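Local coordinates for MEM-A1 (Soil metagenome, PDB 6E0S), which probably hydrolyses beta-lactam antibiotics, as a zinc-dependent subclass B3 metallo-beta-lactamase from a soil metagenome, at residues P30-V33 / T37-V40; T177-A180 / K185-A188; A180-K185 / L253-F258. One frame throughout, in Å; residues are numbered along the deposited sequence. Where two conformers were deposited one is given.

Contact 1 (P30-V33 / T37-V40)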
loop_
_atom_site.group_PDB
_atom_site.type_symbol
_atom_site.label_atom_id
_atom_site.label_comp_id
_atom_site.label_asym_id
_atom_site.label_seq_id
_atom_site.Cartn_x
_atom_site.Cartn_y
_atom_site.Cartn_z
ATOM N N PRO A 30 -13.111 1.995 11.580
ATOM C CA PRO A 30 -11.665 2.005 11.827
ATOM C C PRO A 30 -11.328 1.309 13.135
ATOM O O PRO A 30 -12.183 1.099 14.004
ATOM C CB PRO A 30 -11.329 3.500 11.887
ATOM C CG PRO A 30 -12.644 4.175 12.300
ATOM C CD PRO A 30 -13.722 3.343 11.640
ATOM N N PHE A 31 -10.061 0.957 13.282
ATOM C CA PHE A 31 -9.643 0.247 14.483
ATOM C C PHE A 31 -8.157 0.428 14.696
ATOM O O PHE A 31 -7.388 0.573 13.741
ATOM C CB PHE A 31 -9.960 -1.261 14.422
ATOM C CG PHE A 31 -9.561 -1.950 13.109
ATOM C CD1 PHE A 31 -10.436 -1.962 12.022
ATOM C CD2 PHE A 31 -8.355 -2.644 12.998
ATOM C CE1 PHE A 31 -10.074 -2.607 10.832
ATOM C CE2 PHE A 31 -7.998 -3.312 11.808
ATOM C CZ PHE A 31 -8.865 -3.287 10.727
ATOM N N ALA A 32 -7.760 0.399 15.965
ATOM C CA ALA A 32 -6.354 0.287 16.309
ATOM C C ALA A 32 -5.820 -1.075 15.907
ATOM O O ALA A 32 -6.484 -2.096 16.113
ATOM C CB ALA A 32 -6.159 0.477 17.812
ATOM N N VAL A 33 -4.600 -1.093 15.356
ATOM C CA VAL A 33 -4.001 -2.360 14.965
ATOM C C VAL A 33 -2.974 -2.717 16.040
ATOM O O VAL A 33 -3.069 -3.765 16.680
ATOM C CB VAL A 33 -3.378 -2.301 13.557
ATOM C CG1 VAL A 33 -2.764 -3.608 13.217
ATOM C CG2 VAL A 33 -4.489 -1.967 12.520
ATOM N N THR A 37 -0.695 2.731 15.505
ATOM C CA THR A 37 -0.981 2.380 14.115
ATOM C C THR A 37 -2.439 1.962 13.995
ATOM O O THR A 37 -2.904 1.082 14.736
ATOM C CB THR A 37 -0.072 1.243 13.634
ATOM O OG1 THR A 37 1.259 1.741 13.504
ATOM C CG2 THR A 37 -0.508 0.720 12.243
ATOM N N TYR A 38 -3.169 2.601 13.076
ATOM C CA TYR A 38 -4.607 2.335 12.957
ATOM C C TYR A 38 -4.943 1.958 11.524
ATOM O O TYR A 38 -4.347 2.485 10.592
ATOM C CB TYR A 38 -5.436 3.561 13.356
ATOM C CG TYR A 38 -5.250 4.006 14.787
ATOM C CD1 TYR A 38 -4.126 4.737 15.173
ATOM C CD2 TYR A 38 -6.207 3.714 15.743
ATOM C CE1 TYR A 38 -3.960 5.149 16.513
ATOM C CE2 TYR A 38 -6.038 4.110 17.100
ATOM C CZ TYR A 38 -4.898 4.822 17.444
ATOM O OH TYR A 38 -4.734 5.225 18.735
ATOM N N TYR A 39 -5.946 1.089 11.342
ATOM C CA TYR A 39 -6.586 0.987 10.037
ATOM C C TYR A 39 -7.656 2.071 9.858
ATOM O O TYR A 39 -8.573 2.191 10.677
ATOM C CB TYR A 39 -7.222 -0.393 9.873
ATOM C CG TYR A 39 -7.697 -0.698 8.464
ATOM C CD1 TYR A 39 -6.845 -1.328 7.530
ATOM C CD2 TYR A 39 -8.997 -0.385 8.069
ATOM C CE1 TYR A 39 -7.293 -1.638 6.229
ATOM C CE2 TYR A 39 -9.444 -0.696 6.774
ATOM C CZ TYR A 39 -8.577 -1.312 5.875
ATOM O OH TYR A 39 -9.020 -1.608 4.622
ATOM N N VAL A 40 -7.580 2.818 8.749
ATOM C CA VAL A 40 -8.564 3.883 8.484
ATOM C C VAL A 40 -9.104 3.800 7.053
ATOM O O VAL A 40 -9.745 4.742 6.553
ATOM C CB VAL A 40 -7.962 5.278 8.752
ATOM C CG1 VAL A 40 -7.710 5.491 10.234
ATOM C CG2 VAL A 40 -6.689 5.501 7.913
#
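The carbonyl oxygen of Phe31 is approached by two donors of the facing strand: it accepts the backbone N-H of Tyr39, with Phe31 O 2.8 Å from Tyr39 N, and the CA-H of Tyr38 also comes up to it in a weaker contact. The bond is returned by Phe31 N to Tyr39 O at 3.2 Å, which makes Phe31 and Tyr39 a hydrogen-bonded antiparallel pair. Two residues on, Val33 N donates to Thr37 O at 2.8 Å, and between these links Ala32 and Tyr38 form a non-hydrogen-bonded pair. The two short strands make a beta hairpin at the margin of the larger, seven-stranded sheet of the metallo-beta-lactamase fold; 31-34 is its outermost strand, while Tyr38 pairs on its other flank with Leu49. On the face carrying Phe31 and Tyr39, the phenyl ring takes the crowded position between its backbone N and carbonyl carbon (chi1 47°), which brings it back over Tyr39. Its face receives a CH-pi contact from the methylene, with Tyr39 CB 3.6 Å from the centre of the Phe31 ring. The phenol ring lies almost parallel to the phenyl, at 8°, yet slid so far along that the two barely overlap; Trp244 meets the Tyr39 ring edge-to-face and Tyr39 OH bonds to Val42 O. Val33 adds its CG2 methyl, 3.6 Å from Tyr39 N. On the other face the Tyr38 ring lies alongside the Ala32 backbone, with CD2 3.5 Å from Ala32 CA and CE2 3.7 Å from the Ala32 CB methyl, while Phe79 packs edge-to-face against the same ring. At the open end of the hairpin, Pro30 CB rests 3.3 Å from Tyr39 O, and the proline also touches His73 and Gln76 of helix 66-76.

Contact 2 (T177-A180 / K185-A188)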
loop_
_atom_site.group_PDB
_atom_site.type_symbol
_atom_site.label_atom_id
_atom_site.label_comp_id
_atom_site.label_asym_id
_atom_site.label_seq_id
_atom_site.Cartn_x
_atom_site.Cartn_y
_atom_site.Cartn_z
ATOM N N THR A 177 7.678 -0.410 5.833
ATOM C CA THR A 177 7.867 -1.161 7.076
ATOM C C THR A 177 8.196 -0.215 8.237
ATOM O O THR A 177 8.827 0.834 8.059
ATOM C CB THR A 177 8.965 -2.229 6.960
ATOM O OG1 THR A 177 10.220 -1.582 6.748
ATOM C CG2 THR A 177 8.706 -3.193 5.780
ATOM N N TRP A 178 7.730 -0.582 9.432
ATOM C CA TRP A 178 7.986 0.209 10.635
ATOM C C TRP A 178 7.727 -0.682 11.839
ATOM O O TRP A 178 7.221 -1.797 11.714
ATOM C CB TRP A 178 7.128 1.493 10.711
ATOM C CG TRP A 178 5.625 1.296 10.856
ATOM C CD1 TRP A 178 4.871 1.552 11.966
ATOM C CD2 TRP A 178 4.699 0.872 9.840
ATOM N NE1 TRP A 178 3.549 1.287 11.718
ATOM C CE2 TRP A 178 3.418 0.859 10.423
ATOM C CE3 TRP A 178 4.833 0.474 8.501
ATOM C CZ2 TRP A 178 2.277 0.477 9.715
ATOM C CZ3 TRP A 178 3.687 0.097 7.801
ATOM C CH2 TRP A 178 2.439 0.112 8.399
ATOM N N ARG A 179 8.106 -0.197 13.013
ATOM C CA ARG A 179 7.821 -0.914 14.251
ATOM C C ARG A 179 6.819 -0.108 15.056
ATOM O O ARG A 179 6.929 1.120 15.135
ATOM C CB ARG A 179 9.105 -1.132 15.078
ATOM C CG ARG A 179 10.021 -2.136 14.412
ATOM C CD ARG A 179 11.071 -2.702 15.380
ATOM N NE ARG A 179 10.512 -3.668 16.317
ATOM C CZ ARG A 179 10.385 -4.979 16.089
ATOM N NH1 ARG A 179 10.785 -5.534 14.955
ATOM N NH2 ARG A 179 9.865 -5.744 17.018
ATOM N N ALA A 180 5.836 -0.801 15.637
ATOM C CA ALA A 180 4.865 -0.209 16.542
ATOM C C ALA A 180 5.064 -0.842 17.909
ATOM O O ALA A 180 5.626 -1.937 18.015
ATOM C CB ALA A 180 3.408 -0.399 16.059
ATOM N N LYS A 185 5.474 -4.176 24.441
ATOM C CA LYS A 185 5.633 -5.082 23.318
ATOM C C LYS A 185 5.868 -4.273 22.056
ATOM O O LYS A 185 5.475 -3.112 21.965
ATOM C CB LYS A 185 4.388 -5.957 23.145
ATOM C CG LYS A 185 4.123 -6.829 24.356
ATOM C CD LYS A 185 2.793 -7.569 24.289
ATOM C CE LYS A 185 2.772 -8.676 25.357
ATOM N NZ LYS A 185 1.398 -9.051 25.783
ATOM N N SER A 186 6.493 -4.912 21.073
ATOM C CA SER A 186 6.723 -4.274 19.791
ATOM C C SER A 186 6.424 -5.267 18.683
ATOM O O SER A 186 6.451 -6.483 18.882
ATOM C CB SER A 186 8.159 -3.741 19.661
ATOM O OG SER A 186 9.081 -4.799 19.480
ATOM N N ALA A 187 6.076 -4.730 17.519
ATOM C CA ALA A 187 5.701 -5.556 16.380
ATOM C C ALA A 187 6.294 -4.960 15.117
ATOM O O ALA A 187 6.184 -3.744 14.901
ATOM C CB ALA A 187 4.171 -5.631 16.232
ATOM N N ALA A 188 6.875 -5.815 14.268
ATOM C CA ALA A 188 7.303 -5.393 12.945
ATOM C C ALA A 188 6.076 -5.317 12.021
ATOM O O ALA A 188 5.424 -6.341 11.750
ATOM C CB ALA A 188 8.371 -6.348 12.407
#
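Trp178 meets the neighbouring strand through its backbone, with Trp178 O 3.7 Å from Ala188 C. Its indole turns away from segment 185-188 and packs on Val48 and Ile50 of strand 48-50, in the seven-stranded sheet, with NE1 hydrogen-bonded to Thr37 OG1. Next comes Arg179, which forms a non-hydrogen-bonded antiparallel pair with Ala188; its CA-H points at the carbonyl of the preceding partner residue, with Arg179 CA 3.3 Å from Ala187 O. The side chain bends at chi3 (75°), so that the guanidinium folds back over the partner strand instead of continuing outward. One face of this flat group then lies above the peptide joining Ala187 to Ala188, and NH1 comes 3.6 Å from the methyl carbon Ala188 CB. At its edge, NH2 donates to Ser186 OG over 2.8 Å, nearly straight at 174° and within the guanidinium plane. Ser186 was deposited in two conformers, and the bond is doubtful for the other one; both residues also touch a crystal neighbour. A long, weak ion pair links NH1 to Asp229. At Ala180 the strands reach a hydrogen-bonded pair: Ala180 N gives a bond to Ala187 O (3.1 Å), and Ala187 N returns one to Ala180 O (2.9 Å). The second oxygen is approached in addition by the CA-H of Ser186, with Ser186 CA 3.1 Å from Ala180 O. The methyls of Ala180 and Ala187 emerge on the face away from the guanidinium, where both touch Phe34. On its far flank Ala188 N bonds to Asp231 OD2, towards strand 232-235. This is a regular antiparallel beta hairpin, formed by the third and fourth strands across the five-stranded second sheet of the metallo-beta-lactamase fold.

Contact 3 (A180-K185 / L253-F258)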
loop_
_atom_site.group_PDB
_atom_site.type_symbol
_atom_site.label_atom_id
_atom_site.label_comp_id
_atom_site.label_asym_id
_atom_site.label_seq_id
_atom_site.Cartn_x
_atom_site.Cartn_y
_atom_site.Cartn_z
ATOM N N ALA A 180 5.836 -0.801 15.637
ATOM C CA ALA A 180 4.865 -0.209 16.542
ATOM C C ALA A 180 5.064 -0.842 17.909
ATOM O O ALA A 180 5.626 -1.937 18.015
ATOM C CB ALA A 180 3.408 -0.399 16.059
ATOM N N THR A 181 4.641 -0.128 18.959
ATOM C CA THR A 181 4.887 -0.542 20.335
ATOM C C THR A 181 3.665 -0.272 21.193
ATOM O O THR A 181 2.974 0.737 21.017
ATOM C CB THR A 181 6.109 0.179 20.973
ATOM O OG1 THR A 181 5.881 1.594 20.964
ATOM C CG2 THR A 181 7.399 -0.118 20.219
ATOM N N GLU A 182 3.404 -1.169 22.140
ATOM C CA GLU A 182 2.333 -0.942 23.103
ATOM C C GLU A 182 2.556 -1.867 24.279
ATOM O O GLU A 182 2.956 -3.010 24.085
ATOM C CB GLU A 182 0.929 -1.165 22.499
ATOM C CG GLU A 182 0.633 -2.551 21.984
ATOM C CD GLU A 182 -0.867 -2.788 21.682
ATOM O OE1 GLU A 182 -1.451 -3.767 22.199
ATOM O OE2 GLU A 182 -1.452 -2.024 20.890
ATOM N N ASN A 183 2.318 -1.363 25.492
ATOM C CA ASN A 183 2.323 -2.196 26.708
ATOM C C ASN A 183 3.613 -3.022 26.853
ATOM O O ASN A 183 3.594 -4.168 27.325
ATOM C CB ASN A 183 1.089 -3.108 26.721
ATOM C CG ASN A 183 0.817 -3.739 28.089
ATOM O OD1 ASN A 183 1.235 -3.225 29.135
ATOM N ND2 ASN A 183 0.101 -4.864 28.082
ATOM N N GLY A 184 4.752 -2.434 26.463
ATOM C CA GLY A 184 6.031 -3.117 26.564
ATOM C C GLY A 184 6.329 -4.093 25.447
ATOM O O GLY A 184 7.343 -4.795 25.513
ATOM N N LYS A 185 5.474 -4.176 24.441
ATOM C CA LYS A 185 5.633 -5.082 23.318
ATOM C C LYS A 185 5.868 -4.273 22.056
ATOM O O LYS A 185 5.475 -3.112 21.965
ATOM C CB LYS A 185 4.388 -5.957 23.145
ATOM C CG LYS A 185 4.123 -6.829 24.356
ATOM C CD LYS A 185 2.793 -7.569 24.289
ATOM C CE LYS A 185 2.772 -8.676 25.357
ATOM N NZ LYS A 185 1.398 -9.051 25.783
ATOM N N LEU A 253 -8.686 -11.659 21.381
ATOM C CA LEU A 253 -7.238 -11.684 21.554
ATOM C C LEU A 253 -6.597 -10.313 21.701
ATOM O O LEU A 253 -5.400 -10.239 22.016
ATOM C CB LEU A 253 -6.570 -12.419 20.371
ATOM C CG LEU A 253 -6.977 -13.877 20.163
ATOM C CD1 LEU A 253 -6.311 -14.504 18.936
ATOM C CD2 LEU A 253 -6.709 -14.720 21.407
ATOM N N GLY A 254 -7.331 -9.235 21.461
ATOM C CA GLY A 254 -6.684 -7.940 21.463
ATOM C C GLY A 254 -5.786 -7.788 20.247
ATOM O O GLY A 254 -6.006 -8.379 19.178
ATOM N N SER A 255 -4.731 -7.005 20.422
ATOM C CA SER A 255 -3.890 -6.689 19.280
ATOM C C SER A 255 -3.095 -7.898 18.806
ATOM O O SER A 255 -2.638 -7.907 17.660
ATOM C CB SER A 255 -2.942 -5.547 19.616
ATOM O OG SER A 255 -2.103 -5.948 20.691
ATOM N N ALA A 256 -2.903 -8.907 19.664
ATOM C CA ALA A 256 -2.239 -10.130 19.216
ATOM C C ALA A 256 -3.002 -10.830 18.085
ATOM O O ALA A 256 -2.409 -11.639 17.365
ATOM C CB ALA A 256 -2.062 -11.088 20.392
ATOM N N ALA A 257 -4.300 -10.549 17.915
ATOM C CA ALA A 257 -5.032 -11.127 16.791
ATOM C C ALA A 257 -4.355 -10.818 15.467
ATOM O O ALA A 257 -4.454 -11.601 14.518
ATOM C CB ALA A 257 -6.464 -10.608 16.765
ATOM N N PHE A 258 -3.670 -9.678 15.381
ATOM C CA PHE A 258 -3.072 -9.257 14.122
ATOM C C PHE A 258 -1.724 -9.889 13.871
ATOM O O PHE A 258 -1.243 -9.827 12.732
ATOM C CB PHE A 258 -2.941 -7.725 14.085
ATOM C CG PHE A 258 -4.263 -7.030 14.134
ATOM C CD1 PHE A 258 -5.089 -7.034 13.025
ATOM C CD2 PHE A 258 -4.689 -6.389 15.280
ATOM C CE1 PHE A 258 -6.329 -6.392 13.066
ATOM C CE2 PHE A 258 -5.917 -5.757 15.328
ATOM C CZ PHE A 258 -6.744 -5.773 14.217
HETATM O O HOH W 1 -4.279 -4.955 22.352
#
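A single pair of side chains, Glu182 and Ser255, joins the tip of the hairpin formed by strands 174-182 and 185-192 to the short 3-10 turn 255-258, which follows helix 250-253 at the surface of this metallo-beta-lactamase fold. Backbone bonds within each segment define its turn. In the hairpin, Glu182 and Lys185 close a type I' beta turn through Asn183 and Gly184, with Lys185 N giving a bond to Glu182 O (2.8 Å) and Glu182 N one to Lys185 O. In the other segment, Gly254 leaves the helix with positive phi, and Phe258 N bonds back to Ser255 O at 3.1 Å.

The direct link is a hydrogen bond from the Ser255 hydroxyl to the carboxylate, with OG 2.7 Å from Glu182 OE1. The hydroxyl approaches from well above the carboxylate plane, 55° out of it. Glu182 gets there by setting CG between its backbone N and carbonyl carbon (chi1 61°) and running extended from that point, and its other oxygen, OE2, accepts the backbone N-H of Gly35. The carboxylate therefore spans from the turn to both the 3-10 segment and the residue that follows strand 31-34, next to Phe34, which touches both Glu182 and Ser255.

Water supplies the remaining interaction: one molecule donates to the carboxylate, its oxygen 3.1 Å from Glu182 OE1, while accepting the backbone N-H of Ser255. OE1 thus takes two hydrogens, one directly from the Ser255 hydroxyl and one from the water, whose oxygen lies 2.9 Å from Ser255 N.

Along the chain, contact 1 closes before contacts 2 and 3 begin, and the latter two share Ala180 and Lys185 on the hairpin of strands 174-182 and 185-192. Contact 1 belongs to the seven-stranded sheet and contact 2 to the five-stranded one, with their centres about 14 Å apart; Trp178 of contact 2 reaches Thr37 of contact 1 across the two sheets. Contact 3 lies about 9 Å from contact 2 and 12 Å from contact 1, between centres. There Phe258 packs against Phe31 and Val33, so residues 253-258 touch both hairpins at one end of the two-sheet core.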